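Local coordinates for putative branched chain amino acid ABC transporter, periplasmic amino acid-binding protein (Brucella ovis, PDB 7JFN) that is a component of an amino-acid transport system, probably the periplasmic protein that binds branched-chain or related amino acids for an ABC transporter, at residues Phe245-Gly250 and Pro292-Pro297. Numbering follows the deposited sequence.
Sequences FLDQPG and PSYVEP
Y294 lays one ring face on Q248: CG of Q248 makes a CH-pi contact 4.0 Å from the ring centroid and 29° off the normal, while Q248 CA lies over the ring centre. V295 CG1 covers the opposite face, 3.6 Å above the plane of the Y294 ring. With CG anti to the backbone N (chi1 -174°), the tyrosine side chain runs beside that of Q248, pointing the same way.

Apolar contacts extend round the ring. P249 CD packs tightly on Y294 CD2 at 3.4 Å, the two side chains crossing nearly at right angles, and F245 CD1 meets the ring edge in plane, 4.0 Å from Y294 CE1.

No direct hydrogen bond joins the segments. The D247 carboxylate stands 88° to the Y294 ring; one water between them accepts from Y294 N at 3.0 Å, but its bond to D247 OD2 is doubtful, being too short. Outside the contact, the amide oxygen of Q248 accepts from S222 N and N251 ND2. Within 292-297, a type II' turn is braced by E296 N to S293 O (2.9 Å) and by a nearly straight bond from S293 N to E296 OE1 (3.2 Å).

V295 and E296 pack on helix 26-44, whereas 245-250 follows strand 240-243. F245 meets W168 and lies near a bound nitrate. A contact of this kind, probably between the two lobes at the cleft, is consistent with the type I periplasmic binding fold of the leucine-binding protein family.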
ATOM      1  N   PHE A 245       2.618  -7.568   5.683  1.00 19.42           N
ATOM      2  CA  PHE A 245       2.902  -8.163   4.377  1.00 20.26           C
ATOM      3  C   PHE A 245       2.763  -9.683   4.345  1.00 22.13           C
ATOM      4  O   PHE A 245       3.333 -10.329   3.458  1.00 20.93           O
ATOM      5  CB  PHE A 245       4.307  -7.759   3.914  1.00 20.33           C
ATOM      6  CG  PHE A 245       4.462  -6.279   3.712  1.00 21.61           C
ATOM      7  CD1 PHE A 245       3.498  -5.546   3.005  1.00 24.99           C
ATOM      8  CD2 PHE A 245       5.533  -5.607   4.279  1.00 20.44           C
ATOM      9  CE1 PHE A 245       3.623  -4.164   2.847  1.00 27.31           C
ATOM     10  CE2 PHE A 245       5.681  -4.231   4.124  1.00 22.41           C
ATOM     11  CZ  PHE A 245       4.728  -3.504   3.408  1.00 24.47           C
ATOM     12  N   LEU A 246       1.993 -10.277   5.260  1.00 21.27           N
ATOM     13  CA  LEU A 246       1.851 -11.729   5.243  1.00 22.79           C
ATOM     14  C   LEU A 246       1.264 -12.238   3.920  1.00 22.22           C
ATOM     15  O   LEU A 246       1.559 -13.367   3.503  1.00 24.66           O
ATOM     16  CB  LEU A 246       0.995 -12.166   6.434  1.00 22.97           C
ATOM     17  CG  LEU A 246       1.004 -13.654   6.784  1.00 28.39           C
ATOM     18  CD1 LEU A 246       2.422 -14.238   6.829  1.00 28.11           C
ATOM     19  CD2 LEU A 246       0.313 -13.878   8.111  1.00 27.59           C
ATOM     20  N   ASP A 247       0.483 -11.412   3.214  1.00 20.62           N
ATOM     21  CA  ASP A 247      -0.194 -11.871   2.011  1.00 23.98           C
ATOM     22  C   ASP A 247       0.568 -11.587   0.709  1.00 25.34           C
ATOM     23  O   ASP A 247      -0.042 -11.666  -0.368  1.00 25.32           O
ATOM     24  CB  ASP A 247      -1.610 -11.289   1.925  1.00 26.29           C
ATOM     25  CG  ASP A 247      -1.619  -9.791   1.756  1.00 32.16           C
ATOM     26  OD1 ASP A 247      -0.693  -9.124   2.270  1.00 28.61           O
ATOM     27  OD2 ASP A 247      -2.578  -9.286   1.113  1.00 32.76           O
ATOM     28  N   GLN A 248       1.872 -11.313   0.760  1.00 22.81           N
ATOM     29  CA  GLN A 248       2.632 -11.342  -0.485  1.00 26.82           C
ATOM     30  C   GLN A 248       2.385 -12.666  -1.200  1.00 27.02           C
ATOM     31  O   GLN A 248       2.310 -13.715  -0.545  1.00 27.51           O
ATOM     32  CB  GLN A 248       4.133 -11.223  -0.243  1.00 24.16           C
ATOM     33  CG  GLN A 248       4.604  -9.975   0.423  1.00 26.68           C
ATOM     34  CD  GLN A 248       6.046 -10.132   0.819  1.00 28.54           C
ATOM     35  OE1 GLN A 248       6.341 -10.627   1.911  1.00 30.31           O
ATOM     36  NE2 GLN A 248       6.955  -9.757  -0.079  1.00 33.56           N
ATOM     37  N   PRO A 249       2.260 -12.659  -2.521  1.00 26.25           N
ATOM     38  CA  PRO A 249       2.079 -13.918  -3.260  1.00 30.69           C
ATOM     39  C   PRO A 249       3.199 -14.891  -2.935  1.00 30.84           C
ATOM     40  O   PRO A 249       4.366 -14.510  -2.837  1.00 30.38           O
ATOM     41  CB  PRO A 249       2.113 -13.470  -4.726  1.00 38.62           C
ATOM     42  CG  PRO A 249       1.649 -12.056  -4.673  1.00 31.94           C
ATOM     43  CD  PRO A 249       2.222 -11.484  -3.411  1.00 26.21           C
ATOM     44  N   GLY A 250       2.827 -16.140  -2.687  1.00 33.49           N
ATOM     45  CA  GLY A 250       3.792 -17.157  -2.347  1.00 34.92           C
ATOM     46  C   GLY A 250       4.032 -17.356  -0.862  1.00 34.51           C
ATOM     47  O   GLY A 250       4.478 -18.443  -0.474  1.00 34.63           O
ATOM     48  N   PRO A 292      -7.182 -10.572  -7.309  1.00 33.72           N
ATOM     49  CA  PRO A 292      -6.380  -9.413  -6.887  1.00 32.07           C
ATOM     50  C   PRO A 292      -5.856  -9.646  -5.482  1.00 43.77           C
ATOM     51  O   PRO A 292      -6.624  -9.902  -4.548  1.00 45.09           O
ATOM     52  CB  PRO A 292      -7.376  -8.250  -6.935  1.00 30.39           C
ATOM     53  CG  PRO A 292      -8.719  -8.914  -6.716  1.00 31.17           C
ATOM     54  CD  PRO A 292      -8.630 -10.319  -7.229  1.00 31.67           C
ATOM     55  N   SER A 293      -4.541  -9.597  -5.344  1.00 36.78           N
ATOM     56  CA  SER A 293      -3.908  -9.887  -4.075  1.00 47.08           C
ATOM     57  C   SER A 293      -2.967  -8.750  -3.734  1.00 31.36           C
ATOM     58  O   SER A 293      -2.631  -7.926  -4.582  1.00 32.09           O
ATOM     59  CB  SER A 293      -3.123 -11.208  -4.119  1.00 38.17           C
ATOM     60  OG  SER A 293      -2.070 -11.098  -5.065  1.00 52.68           O
ATOM     61  N   TYR A 294      -2.575  -8.717  -2.464  1.00 33.54           N
ATOM     62  CA  TYR A 294      -1.426  -7.966  -2.025  1.00 26.96           C
ATOM     63  C   TYR A 294      -1.565  -6.485  -2.378  1.00 31.21           C
ATOM     64  O   TYR A 294      -2.410  -5.791  -1.800  1.00 34.27           O
ATOM     65  CB  TYR A 294      -0.189  -8.629  -2.646  1.00 34.05           C
ATOM     66  CG  TYR A 294       1.136  -8.093  -2.211  1.00 29.46           C
ATOM     67  CD1 TYR A 294       1.336  -7.592  -0.928  1.00 34.25           C
ATOM     68  CD2 TYR A 294       2.197  -8.057  -3.108  1.00 28.64           C
ATOM     69  CE1 TYR A 294       2.578  -7.096  -0.562  1.00 31.79           C
ATOM     70  CE2 TYR A 294       3.421  -7.581  -2.753  1.00 35.00           C
ATOM     71  CZ  TYR A 294       3.613  -7.094  -1.494  1.00 34.74           C
ATOM     72  OH  TYR A 294       4.855  -6.615  -1.195  1.00 42.62           O
ATOM     73  N   VAL A 295      -0.801  -6.006  -3.364  1.00 28.26           N
ATOM     74  CA  VAL A 295      -0.797  -4.579  -3.695  1.00 28.29           C
ATOM     75  C   VAL A 295      -1.885  -4.178  -4.677  1.00 23.14           C
ATOM     76  O   VAL A 295      -2.159  -2.970  -4.833  1.00 22.25           O
ATOM     77  CB  VAL A 295       0.575  -4.157  -4.268  1.00 22.87           C
ATOM     78  CG1 VAL A 295       1.642  -4.321  -3.220  1.00 28.03           C
ATOM     79  CG2 VAL A 295       0.901  -4.984  -5.534  1.00 25.90           C
ATOM     80  N   GLU A 296      -2.553  -5.138  -5.318  1.00 21.87           N
ATOM     81  CA  GLU A 296      -3.433  -4.763  -6.416  1.00 20.56           C
ATOM     82  C   GLU A 296      -4.720  -4.051  -5.997  1.00 24.48           C
ATOM     83  O   GLU A 296      -5.105  -3.084  -6.662  1.00 21.55           O
ATOM     84  CB  GLU A 296      -3.748  -5.999  -7.253  1.00 23.59           C
ATOM     85  CG  GLU A 296      -2.479  -6.492  -7.981  1.00 26.02           C
ATOM     86  CD  GLU A 296      -2.661  -7.834  -8.672  1.00 27.32           C
ATOM     87  OE1 GLU A 296      -2.923  -8.837  -7.973  1.00 31.35           O
ATOM     88  OE2 GLU A 296      -2.533  -7.887  -9.924  1.00 28.93           O
ATOM     89  N   PRO A 297      -5.430  -4.484  -4.943  1.00 23.88           N
ATOM     90  CA  PRO A 297      -6.702  -3.795  -4.624  1.00 26.21           C
ATOM     91  C   PRO A 297      -6.540  -2.309  -4.342  1.00 23.07           C
ATOM     92  O   PRO A 297      -7.314  -1.499  -4.862  1.00 23.65           O
ATOM     93  CB  PRO A 297      -7.202  -4.568  -3.393  1.00 26.56           C
ATOM     94  CG  PRO A 297      -6.646  -5.960  -3.602  1.00 26.90           C
ATOM     95  CD  PRO A 297      -5.251  -5.698  -4.117  1.00 23.38           C
TER
HETATM   96  O   HOH W   1      -4.079 -10.372  -0.454  1.00 44.65           O